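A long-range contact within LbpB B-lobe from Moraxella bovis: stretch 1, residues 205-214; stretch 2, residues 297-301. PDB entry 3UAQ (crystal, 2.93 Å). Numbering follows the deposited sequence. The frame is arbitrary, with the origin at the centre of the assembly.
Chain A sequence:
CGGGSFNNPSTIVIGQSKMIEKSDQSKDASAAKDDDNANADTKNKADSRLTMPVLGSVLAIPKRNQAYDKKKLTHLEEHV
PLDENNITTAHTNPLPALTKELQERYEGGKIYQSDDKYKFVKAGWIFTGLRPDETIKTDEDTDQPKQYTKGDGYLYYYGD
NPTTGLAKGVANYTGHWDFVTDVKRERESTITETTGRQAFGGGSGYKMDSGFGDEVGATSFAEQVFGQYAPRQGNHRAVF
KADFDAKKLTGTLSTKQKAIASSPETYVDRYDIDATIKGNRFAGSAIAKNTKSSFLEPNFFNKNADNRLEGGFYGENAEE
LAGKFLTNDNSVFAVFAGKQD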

# COMPACT_ATOMS: atom_id res chain seq x y z
N GLY A 205 -0.78 -11.19 -28.29
CA GLY A 205 -2.07 -11.24 -28.96
C GLY A 205 -3.13 -10.86 -27.95
O GLY A 205 -4.16 -10.29 -28.29
N TYR A 206 -2.85 -11.17 -26.68
CA TYR A 206 -3.79 -10.90 -25.60
C TYR A 206 -3.47 -9.61 -24.86
O TYR A 206 -4.15 -9.26 -23.89
CB TYR A 206 -3.81 -12.07 -24.62
CG TYR A 206 -4.56 -13.28 -25.14
CD1 TYR A 206 -3.90 -14.31 -25.80
CD2 TYR A 206 -5.94 -13.41 -24.96
CE1 TYR A 206 -4.58 -15.42 -26.28
CE2 TYR A 206 -6.62 -14.52 -25.42
CZ TYR A 206 -5.94 -15.52 -26.08
OH TYR A 206 -6.63 -16.63 -26.55
N LYS A 207 -2.44 -8.89 -25.32
CA LYS A 207 -1.96 -7.68 -24.65
C LYS A 207 -1.54 -7.97 -23.20
O LYS A 207 -1.71 -7.13 -22.31
CB LYS A 207 -3.00 -6.55 -24.68
CG LYS A 207 -3.64 -6.31 -26.04
CD LYS A 207 -2.60 -6.15 -27.14
CE LYS A 207 -3.23 -6.24 -28.52
NZ LYS A 207 -2.22 -6.41 -29.61
N MET A 208 -0.99 -9.16 -22.98
CA MET A 208 -0.46 -9.55 -21.68
C MET A 208 1.05 -9.61 -21.75
O MET A 208 1.63 -9.78 -22.82
CB MET A 208 -1.01 -10.92 -21.27
CG MET A 208 -2.48 -10.92 -20.86
SD MET A 208 -2.72 -10.24 -19.20
CE MET A 208 -4.49 -10.04 -19.17
N ASP A 209 1.71 -9.45 -20.60
CA ASP A 209 3.14 -9.67 -20.55
C ASP A 209 3.42 -11.11 -20.92
O ASP A 209 2.55 -11.97 -20.78
CB ASP A 209 3.70 -9.35 -19.17
CG ASP A 209 3.69 -7.86 -18.87
OD1 ASP A 209 4.46 -7.12 -19.51
OD2 ASP A 209 2.91 -7.44 -17.99
N SER A 210 4.63 -11.38 -21.42
CA SER A 210 4.99 -12.72 -21.87
C SER A 210 4.81 -13.77 -20.78
O SER A 210 5.12 -13.54 -19.61
CB SER A 210 6.42 -12.76 -22.41
OG SER A 210 6.43 -12.67 -23.82
N GLY A 211 4.30 -14.93 -21.19
CA GLY A 211 4.15 -16.05 -20.28
C GLY A 211 2.82 -16.05 -19.55
O GLY A 211 2.40 -17.07 -19.00
N PHE A 212 2.16 -14.89 -19.54
CA PHE A 212 0.86 -14.78 -18.88
C PHE A 212 -0.31 -15.19 -19.77
O PHE A 212 -0.71 -14.45 -20.67
CB PHE A 212 0.66 -13.36 -18.35
CG PHE A 212 1.35 -13.11 -17.05
CD1 PHE A 212 0.67 -13.28 -15.86
CD2 PHE A 212 2.68 -12.74 -17.01
CE1 PHE A 212 1.30 -13.06 -14.64
CE2 PHE A 212 3.32 -12.52 -15.81
CZ PHE A 212 2.63 -12.69 -14.62
N GLY A 213 -0.85 -16.38 -19.51
CA GLY A 213 -1.95 -16.93 -20.26
C GLY A 213 -1.65 -18.36 -20.68
O GLY A 213 -2.56 -19.18 -20.87
N ASP A 214 -0.36 -18.66 -20.83
CA ASP A 214 0.10 -19.96 -21.30
C ASP A 214 0.99 -20.70 -20.29
O ASP A 214 1.06 -21.94 -20.29
CB ASP A 214 0.84 -19.81 -22.63
CG ASP A 214 1.77 -18.61 -22.64
OD1 ASP A 214 1.89 -17.94 -21.59
OD2 ASP A 214 2.37 -18.33 -23.70
N GLU A 297 -8.66 -11.72 -33.39
CA GLU A 297 -9.37 -11.09 -32.28
C GLU A 297 -9.45 -12.07 -31.12
O GLU A 297 -10.50 -12.66 -30.86
CB GLU A 297 -10.79 -10.69 -32.71
CG GLU A 297 -10.87 -10.01 -34.08
CD GLU A 297 -11.63 -8.69 -34.05
OE1 GLU A 297 -11.87 -8.17 -32.94
OE2 GLU A 297 -11.96 -8.19 -35.15
N PRO A 298 -8.31 -12.27 -30.43
CA PRO A 298 -8.29 -13.16 -29.27
C PRO A 298 -8.94 -12.50 -28.07
O PRO A 298 -8.82 -11.28 -27.91
CB PRO A 298 -6.80 -13.38 -29.02
CG PRO A 298 -6.16 -12.13 -29.54
CD PRO A 298 -6.99 -11.70 -30.72
N ASN A 299 -9.61 -13.29 -27.23
CA ASN A 299 -10.37 -12.73 -26.12
C ASN A 299 -10.51 -13.71 -24.96
O ASN A 299 -11.16 -14.75 -25.10
CB ASN A 299 -11.75 -12.32 -26.63
CG ASN A 299 -12.54 -11.48 -25.62
OD1 ASN A 299 -12.29 -11.54 -24.43
ND2 ASN A 299 -13.48 -10.69 -26.11
N PHE A 300 -9.90 -13.37 -23.83
CA PHE A 300 -10.00 -14.15 -22.60
C PHE A 300 -11.42 -14.13 -22.04
O PHE A 300 -11.80 -15.02 -21.27
CB PHE A 300 -9.08 -13.57 -21.54
CG PHE A 300 -7.63 -13.91 -21.73
CD1 PHE A 300 -7.23 -15.20 -22.06
CD2 PHE A 300 -6.65 -12.94 -21.56
CE1 PHE A 300 -5.89 -15.51 -22.23
CE2 PHE A 300 -5.31 -13.24 -21.72
CZ PHE A 300 -4.93 -14.53 -22.06
N PHE A 301 -12.19 -13.12 -22.43
CA PHE A 301 -13.43 -12.77 -21.75
C PHE A 301 -14.68 -13.00 -22.60
O PHE A 301 -15.52 -12.11 -22.75
CB PHE A 301 -13.34 -11.31 -21.30
CG PHE A 301 -11.97 -10.93 -20.83
CD1 PHE A 301 -11.55 -11.29 -19.56
CD2 PHE A 301 -11.09 -10.24 -21.65
CE1 PHE A 301 -10.27 -10.95 -19.10
CE2 PHE A 301 -9.82 -9.89 -21.20
CZ PHE A 301 -9.40 -10.25 -19.93

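Neither stretch forms regular helix or strand, and no hydrogen bond crosses between them, so the 363 Å² buried here rests on packing. The backbones come nearest at Tyr206 and Pro298, whose CA atoms lie 6.2 Å apart.

Gly205 opens the contact through its carbonyl: its O sits 3.0 Å from CG of Pro298, a close approach of a polar atom to a ring carbon.

Tyr206 is the centre. Its CA-to-CB bond points toward stretch 2, and with chi1 at -75° (m) the ring enters between two partners on opposite faces. Over one face lies Pro298, with Pro298 CB 3.9 Å from the centroid of the Tyr206 ring and 18° off its normal. That is CH-pi geometry, in which an aliphatic proline C-H group meets the aromatic electron cloud, a weak and largely dispersive attraction. Over the other face lies Phe300: the Tyr206 and Phe300 ring centroids are 3.9 Å apart and the planes at 15°, which defines an offset stack, a displacement that eases repulsion between the pi clouds. Its closest pair, Tyr206 CD2 to Phe300 CZ, is a tight 3.3 Å. Between these partners in sequence, Asn299 directs its CB away from stretch 1, and its OD1 instead accepts a hydrogen bond from Phe301 N (2.6 Å, 149°).

Lys207 makes no contact, but Met208 turns back toward stretch 2, placing CG 3.8 Å from CE2 of Phe300, at the edge of that ring and near its plane. Phe300 thus has apolar neighbours at both face and edge.

The chain then leaves the contact through a type II turn from Asp209 to Phe212, closed by Phe212 N to Asp209 O at 3.2 Å; Gly211 occupies its third position with phi/psi of 89/-18. Beyond it, the chain returns to Phe300, with Gly213 CA 4.2 Å from Phe300 CZ. An ideal CB on Gly213 would fall 3.1 Å from Phe300 CZ, and the local backbone angles independently call for glycine.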